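Local coordinates for heat shock protease HtrA (Thermotoga maritima, PDB 1L1J), which is the protease domain of a periplasmic heat-shock protein and probably cleaves proteins as a serine endopeptidase of the trypsin-like S1C family, at residues A[2-5]-A[6-9]; A[34-37]-A[38-42]. All coordinates share one frame; numbering follows the deposited sequence.

Contact 1: residues A[2-5]-A[6-9]; sequences YESP and IVNV
Ser4 and Asn8 meet at the start of helix 5-13, where Ser4 holds the N-cap position and the backbone turns from an N-terminal loop into the first helical turns. The carbonyl of Ser4 opens the helical bonding: Asn8 N donates to Ser4 O at 3.1 Å. One residue on, Val9 N reaches Pro5 O at 2.9 Å. These two bonds satisfy the amides of Asn8 and Val9. Pro5, in the first turn, brings no N-H of its own, as suits a position where a helix has no acceptor to offer.

The Ser4 hydroxyl does not cap the helix directly. With OG held between its backbone N and carbonyl carbon (chi1 54°), it is bonded instead to a water, Ser4 OG lying 2.7 Å from the water oxygen. The same water lies 2.7 Å from Asn8 OD1, to which it probably donates, and so joins the cap residue to a side chain one turn later. Asn8 sets its CG beside its own backbone N (chi1 -71°), which turns the amide back toward Ser4, within reach of the shared water.

On the apolar side, Val7 lies against the Ser4 side chain, its CG2 branch 3.5 Å from Ser4 CB. Ile6 and Val9 rest on Ile135 of strand 133-138, which places this helical turn against the mixed sheet, away from the predicted catalytic residues. In the loop ahead of the cap, Glu3 curls its chain back toward the preceding residue: Tyr2 N donates to Glu3 OE2 at 3.2 Å, meeting that oxygen from above the carboxylate plane.

Contact 2: residues A[34-37]-A[38-42]; sequences YFEQ and FFKKW
Glu36 OE2 accepts a hydrogen bond from a water 2.6 Å away, and that water in turn accepts from Lys40 NZ at 2.8 Å, bridging two side chains one turn apart on helix 33-42. The pair runs side by side in the same direction, Glu36 bent at its second torsion (chi2 -98°) and Lys40 bent twice along its length. Their charged atoms do not touch, Glu36 OE2 and Lys40 NZ being 5.4 Å apart; the lysine makes its salt bridge with Glu51 instead.

The backbone between them follows the alpha-helical pattern. Lys40 N donates to Glu36 O at 3.0 Å, and Lys41 N to Gln37 O at 3.0 Å. Two residues earlier Phe38 N bonds Tyr34 O at 3.2 Å, while its link to Phe35 O is weak, as is that of Phe39 N. Phe39 keeps its ring beside its own backbone N (chi1 -67°), which lays CD1 obliquely against Phe35 O.

The aromatic side chains reach out to neighbouring loops and to His74. Phe35 meets this predicted charge-relay histidine edge to face; Phe38 packs on Asn179 and Pro180, and Phe39 on Leu46. Tyr34 OH is hydrogen-bonded to Gln205 N. Near the helix end, Lys41 CE lies over one Trp42 ring face, offset toward its rim.

Opposite charges sharing one water imply that Glu36 and Lys40 probably attract mainly through solvent, whereas Phe35 and Phe38, from this insertion between strands 17-23 and 54-64, pack beside predicted catalytic and substrate-binding residues, consistent with a helix covering the active site.

In the fold
Contact 1 is the loop and first turn that begin helix 5-13; contact 2 takes in most of helix 33-42. Both lie on the surface of the trypsin-like protease domain, in series along the chain. Their centres are 31 Å apart and their nearest atoms about 19 Å, so neither touches the other. Contact 1 lies away from the predicted active site, about 22 Å from the centre of the chain. Contact 2, about 16 Å from that centre, lies at the predicted catalytic site formed by His74, Asp104 and Ser183: the side chain of Phe35 comes within about 3 Å of that of His74, and that of Phe38 within about 4 Å of Gly181, a predicted substrate-binding residue.

Contact 1: residues A[2-5]-A[6-9]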
ATOM      1  N   TYR A   2      19.596 -19.669  -1.154  1.00 60.73           N
ATOM      2  CA  TYR A   2      19.088 -19.357  -2.495  1.00 59.44           C
ATOM      3  C   TYR A   2      17.892 -20.213  -2.864  1.00 58.48           C
ATOM      4  O   TYR A   2      17.370 -20.096  -3.974  1.00 57.88           O
ATOM      5  CB  TYR A   2      20.149 -19.586  -3.575  1.00 59.90           C
ATOM      6  CG  TYR A   2      21.365 -18.701  -3.485  1.00 60.67           C
ATOM      7  CD1 TYR A   2      22.516 -19.124  -2.813  1.00 60.18           C
ATOM      8  CD2 TYR A   2      21.376 -17.445  -4.094  1.00 60.54           C
ATOM      9  CE1 TYR A   2      23.646 -18.318  -2.757  1.00 60.68           C
ATOM     10  CE2 TYR A   2      22.498 -16.630  -4.043  1.00 60.23           C
ATOM     11  CZ  TYR A   2      23.628 -17.071  -3.380  1.00 61.14           C
ATOM     12  OH  TYR A   2      24.745 -16.271  -3.363  1.00 61.79           O
ATOM     13  N   GLU A   3      17.473 -21.088  -1.953  1.00 57.42           N
ATOM     14  CA  GLU A   3      16.340 -21.971  -2.216  1.00 55.03           C
ATOM     15  C   GLU A   3      15.033 -21.374  -1.693  1.00 54.12           C
ATOM     16  O   GLU A   3      14.012 -22.058  -1.651  1.00 53.42           O
ATOM     17  CB  GLU A   3      16.562 -23.349  -1.568  1.00 55.74           C
ATOM     18  CG  GLU A   3      17.916 -24.017  -1.853  1.00 57.96           C
ATOM     19  CD  GLU A   3      19.064 -23.400  -1.049  1.00 61.40           C
ATOM     20  OE1 GLU A   3      19.043 -23.501   0.204  1.00 61.78           O
ATOM     21  OE2 GLU A   3      19.988 -22.810  -1.666  1.00 60.85           O
ATOM     22  N   SER A   4      15.067 -20.096  -1.308  1.00 52.47           N
ATOM     23  CA  SER A   4      13.886 -19.413  -0.779  1.00 51.16           C
ATOM     24  C   SER A   4      13.452 -18.219  -1.627  1.00 49.79           C
ATOM     25  O   SER A   4      13.864 -17.081  -1.385  1.00 50.80           O
ATOM     26  CB  SER A   4      14.171 -18.939   0.633  1.00 51.69           C
ATOM     27  OG  SER A   4      15.356 -18.168   0.628  1.00 55.69           O
ATOM     28  N   PRO A   5      12.598 -18.465  -2.629  1.00 47.29           N
ATOM     29  CA  PRO A   5      12.108 -17.406  -3.511  1.00 46.22           C
ATOM     30  C   PRO A   5      11.513 -16.218  -2.765  1.00 45.40           C
ATOM     31  O   PRO A   5      11.981 -15.089  -2.913  1.00 47.39           O
ATOM     32  CB  PRO A   5      11.066 -18.120  -4.366  1.00 46.91           C
ATOM     33  CG  PRO A   5      11.587 -19.518  -4.432  1.00 47.37           C
ATOM     34  CD  PRO A   5      12.052 -19.774  -3.021  1.00 46.48           C
ATOM     35  N   ILE A   6      10.479 -16.465  -1.967  1.00 42.99           N
ATOM     36  CA  ILE A   6       9.833 -15.386  -1.234  1.00 41.15           C
ATOM     37  C   ILE A   6      10.865 -14.484  -0.574  1.00 41.37           C
ATOM     38  O   ILE A   6      10.790 -13.263  -0.678  1.00 40.11           O
ATOM     39  CB  ILE A   6       8.870 -15.929  -0.159  1.00 40.44           C
ATOM     40  CG1 ILE A   6       7.740 -16.728  -0.827  1.00 40.27           C
ATOM     41  CG2 ILE A   6       8.313 -14.775   0.662  1.00 37.96           C
ATOM     42  CD1 ILE A   6       6.858 -17.516   0.142  1.00 37.41           C
ATOM     43  N   VAL A   7      11.839 -15.092   0.093  1.00 42.27           N
ATOM     44  CA  VAL A   7      12.873 -14.328   0.770  1.00 43.83           C
ATOM     45  C   VAL A   7      13.577 -13.449  -0.243  1.00 45.36           C
ATOM     46  O   VAL A   7      13.883 -12.277   0.015  1.00 45.67           O
ATOM     47  CB  VAL A   7      13.909 -15.258   1.421  1.00 43.80           C
ATOM     48  CG1 VAL A   7      15.023 -14.435   2.072  1.00 41.71           C
ATOM     49  CG2 VAL A   7      13.220 -16.145   2.441  1.00 43.03           C
ATOM     50  N   ASN A   8      13.829 -14.030  -1.406  1.00 45.48           N
ATOM     51  CA  ASN A   8      14.502 -13.309  -2.470  1.00 44.22           C
ATOM     52  C   ASN A   8      13.699 -12.101  -2.918  1.00 43.13           C
ATOM     53  O   ASN A   8      14.221 -10.994  -2.919  1.00 43.78           O
ATOM     54  CB  ASN A   8      14.768 -14.253  -3.634  1.00 44.06           C
ATOM     55  CG  ASN A   8      15.842 -15.273  -3.307  1.00 45.70           C
ATOM     56  OD1 ASN A   8      15.747 -16.448  -3.693  1.00 45.38           O
ATOM     57  ND2 ASN A   8      16.881 -14.826  -2.594  1.00 42.03           N
ATOM     58  N   VAL A   9      12.433 -12.297  -3.276  1.00 41.96           N
ATOM     59  CA  VAL A   9      11.609 -11.176  -3.719  1.00 41.12           C
ATOM     60  C   VAL A   9      11.671  -9.992  -2.757  1.00 41.97           C
ATOM     61  O   VAL A   9      11.969  -8.862  -3.163  1.00 40.80           O
ATOM     62  CB  VAL A   9      10.134 -11.588  -3.901  1.00 39.16           C
ATOM     63  CG1 VAL A   9       9.236 -10.353  -3.914  1.00 34.56           C
ATOM     64  CG2 VAL A   9       9.977 -12.341  -5.212  1.00 38.50           C
TER
HETATM   65  O   HOH W   1      16.800 -17.575  -1.536  1.00 63.60           O

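Contact 2: residues A[34-37]-A[38-42]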
ATOM      1  N   TYR A  34     -11.078   3.060  12.348  1.00 81.41           N
ATOM      2  CA  TYR A  34     -10.648   1.672  12.295  1.00 79.05           C
ATOM      3  C   TYR A  34      -9.117   1.636  12.254  1.00 77.61           C
ATOM      4  O   TYR A  34      -8.476   0.947  13.054  1.00 77.63           O
ATOM      5  CB  TYR A  34     -11.222   0.968  11.054  1.00 79.96           C
ATOM      6  CG  TYR A  34     -11.154  -0.548  11.135  1.00 80.86           C
ATOM      7  CD1 TYR A  34     -12.111  -1.269  11.856  1.00 81.23           C
ATOM      8  CD2 TYR A  34     -10.085  -1.253  10.574  1.00 80.59           C
ATOM      9  CE1 TYR A  34     -12.005  -2.648  12.028  1.00 81.83           C
ATOM     10  CE2 TYR A  34      -9.964  -2.630  10.743  1.00 81.97           C
ATOM     11  CZ  TYR A  34     -10.927  -3.322  11.476  1.00 82.90           C
ATOM     12  OH  TYR A  34     -10.797  -4.679  11.690  1.00 83.58           O
ATOM     13  N   PHE A  35      -8.550   2.413  11.332  1.00 75.60           N
ATOM     14  CA  PHE A  35      -7.105   2.489  11.103  1.00 73.51           C
ATOM     15  C   PHE A  35      -6.247   2.997  12.270  1.00 71.74           C
ATOM     16  O   PHE A  35      -5.162   2.463  12.533  1.00 70.28           O
ATOM     17  CB  PHE A  35      -6.839   3.341   9.856  1.00 73.55           C
ATOM     18  CG  PHE A  35      -7.450   2.784   8.599  1.00 73.67           C
ATOM     19  CD1 PHE A  35      -8.803   2.454   8.548  1.00 74.11           C
ATOM     20  CD2 PHE A  35      -6.677   2.602   7.458  1.00 75.11           C
ATOM     21  CE1 PHE A  35      -9.381   1.947   7.381  1.00 73.26           C
ATOM     22  CE2 PHE A  35      -7.244   2.094   6.285  1.00 75.33           C
ATOM     23  CZ  PHE A  35      -8.604   1.768   6.251  1.00 73.98           C
ATOM     24  N   GLU A  36      -6.716   4.033  12.955  1.00 69.93           N
ATOM     25  CA  GLU A  36      -5.974   4.573  14.085  1.00 68.66           C
ATOM     26  C   GLU A  36      -5.944   3.555  15.214  1.00 66.95           C
ATOM     27  O   GLU A  36      -4.976   3.482  15.968  1.00 66.61           O
ATOM     28  CB  GLU A  36      -6.609   5.884  14.554  1.00 69.80           C
ATOM     29  CG  GLU A  36      -6.390   6.233  16.016  1.00 73.60           C
ATOM     30  CD  GLU A  36      -7.576   5.833  16.893  1.00 76.31           C
ATOM     31  OE1 GLU A  36      -8.721   6.224  16.558  1.00 76.59           O
ATOM     32  OE2 GLU A  36      -7.367   5.135  17.914  1.00 77.74           O
ATOM     33  N   GLN A  37      -6.994   2.748  15.313  1.00 64.41           N
ATOM     34  CA  GLN A  37      -7.056   1.755  16.368  1.00 62.72           C
ATOM     35  C   GLN A  37      -6.124   0.586  16.092  1.00 60.90           C
ATOM     36  O   GLN A  37      -5.615  -0.044  17.025  1.00 60.45           O
ATOM     37  CB  GLN A  37      -8.488   1.243  16.545  1.00 65.54           C
ATOM     38  CG  GLN A  37      -8.859   0.977  18.011  1.00 67.72           C
ATOM     39  CD  GLN A  37     -10.045   0.027  18.177  1.00 69.27           C
ATOM     40  OE1 GLN A  37     -11.121   0.230  17.591  1.00 69.65           O
ATOM     41  NE2 GLN A  37      -9.851  -1.020  18.983  1.00 66.91           N
ATOM     42  N   PHE A  38      -5.895   0.290  14.814  1.00 58.25           N
ATOM     43  CA  PHE A  38      -5.008  -0.816  14.456  1.00 54.87           C
ATOM     44  C   PHE A  38      -3.579  -0.502  14.885  1.00 53.93           C
ATOM     45  O   PHE A  38      -2.935  -1.307  15.565  1.00 54.57           O
ATOM     46  CB  PHE A  38      -5.034  -1.082  12.951  1.00 53.19           C
ATOM     47  CG  PHE A  38      -4.122  -2.199  12.518  1.00 50.04           C
ATOM     48  CD1 PHE A  38      -4.478  -3.524  12.719  1.00 49.09           C
ATOM     49  CD2 PHE A  38      -2.887  -1.924  11.942  1.00 50.85           C
ATOM     50  CE1 PHE A  38      -3.619  -4.559  12.352  1.00 47.87           C
ATOM     51  CE2 PHE A  38      -2.015  -2.958  11.569  1.00 49.20           C
ATOM     52  CZ  PHE A  38      -2.384  -4.271  11.778  1.00 46.75           C
ATOM     53  N   PHE A  39      -3.081   0.663  14.482  1.00 51.47           N
ATOM     54  CA  PHE A  39      -1.731   1.058  14.855  1.00 50.86           C
ATOM     55  C   PHE A  39      -1.633   1.225  16.376  1.00 50.22           C
ATOM     56  O   PHE A  39      -0.736   0.683  17.023  1.00 49.26           O
ATOM     57  CB  PHE A  39      -1.344   2.372  14.171  1.00 49.68           C
ATOM     58  CG  PHE A  39      -1.201   2.269  12.685  1.00 49.60           C
ATOM     59  CD1 PHE A  39      -2.187   2.775  11.836  1.00 50.25           C
ATOM     60  CD2 PHE A  39      -0.066   1.690  12.122  1.00 48.60           C
ATOM     61  CE1 PHE A  39      -2.041   2.710  10.450  1.00 47.20           C
ATOM     62  CE2 PHE A  39       0.088   1.618  10.740  1.00 46.63           C
ATOM     63  CZ  PHE A  39      -0.899   2.131   9.905  1.00 46.74           C
ATOM     64  N   LYS A  40      -2.574   1.980  16.935  1.00 50.24           N
ATOM     65  CA  LYS A  40      -2.613   2.244  18.370  1.00 51.40           C
ATOM     66  C   LYS A  40      -2.517   0.969  19.209  1.00 51.68           C
ATOM     67  O   LYS A  40      -1.790   0.920  20.199  1.00 50.65           O
ATOM     68  CB  LYS A  40      -3.907   2.991  18.721  1.00 51.59           C
ATOM     69  CG  LYS A  40      -4.014   3.435  20.177  1.00 53.36           C
ATOM     70  CD  LYS A  40      -2.971   4.493  20.535  1.00 53.07           C
ATOM     71  CE  LYS A  40      -3.054   4.898  22.004  1.00 52.61           C
ATOM     72  NZ  LYS A  40      -4.412   5.363  22.384  1.00 53.04           N
ATOM     73  N   LYS A  41      -3.248  -0.062  18.791  1.00 51.10           N
ATOM     74  CA  LYS A  41      -3.286  -1.328  19.501  1.00 49.27           C
ATOM     75  C   LYS A  41      -2.198  -2.332  19.184  1.00 47.63           C
ATOM     76  O   LYS A  41      -1.897  -3.189  20.013  1.00 47.09           O
ATOM     77  CB  LYS A  41      -4.647  -1.975  19.271  1.00 51.61           C
ATOM     78  CG  LYS A  41      -4.646  -3.501  19.121  1.00 55.63           C
ATOM     79  CD  LYS A  41      -4.725  -4.261  20.455  1.00 59.12           C
ATOM     80  CE  LYS A  41      -5.175  -5.705  20.198  1.00 58.95           C
ATOM     81  NZ  LYS A  41      -5.361  -6.515  21.425  1.00 58.75           N
ATOM     82  N   TRP A  42      -1.596  -2.236  18.004  1.00 47.29           N
ATOM     83  CA  TRP A  42      -0.578  -3.214  17.612  1.00 47.48           C
ATOM     84  C   TRP A  42       0.856  -2.742  17.433  1.00 47.94           C
ATOM     85  O   TRP A  42       1.775  -3.556  17.418  1.00 48.42           O
ATOM     86  CB  TRP A  42      -1.017  -3.931  16.324  1.00 45.87           C
ATOM     87  CG  TRP A  42      -2.222  -4.810  16.516  1.00 45.81           C
ATOM     88  CD1 TRP A  42      -3.517  -4.523  16.178  1.00 44.77           C
ATOM     89  CD2 TRP A  42      -2.247  -6.093  17.144  1.00 44.38           C
ATOM     90  NE1 TRP A  42      -4.345  -5.550  16.560  1.00 44.32           N
ATOM     91  CE2 TRP A  42      -3.590  -6.528  17.151  1.00 45.90           C
ATOM     92  CE3 TRP A  42      -1.262  -6.919  17.701  1.00 44.80           C
ATOM     93  CZ2 TRP A  42      -3.975  -7.755  17.707  1.00 47.30           C
ATOM     94  CZ3 TRP A  42      -1.641  -8.132  18.253  1.00 47.21           C
ATOM     95  CH2 TRP A  42      -2.991  -8.542  18.248  1.00 47.81           C
TER
HETATM   96  O   HOH W   2      -6.371   5.302  20.356  1.00 60.91           O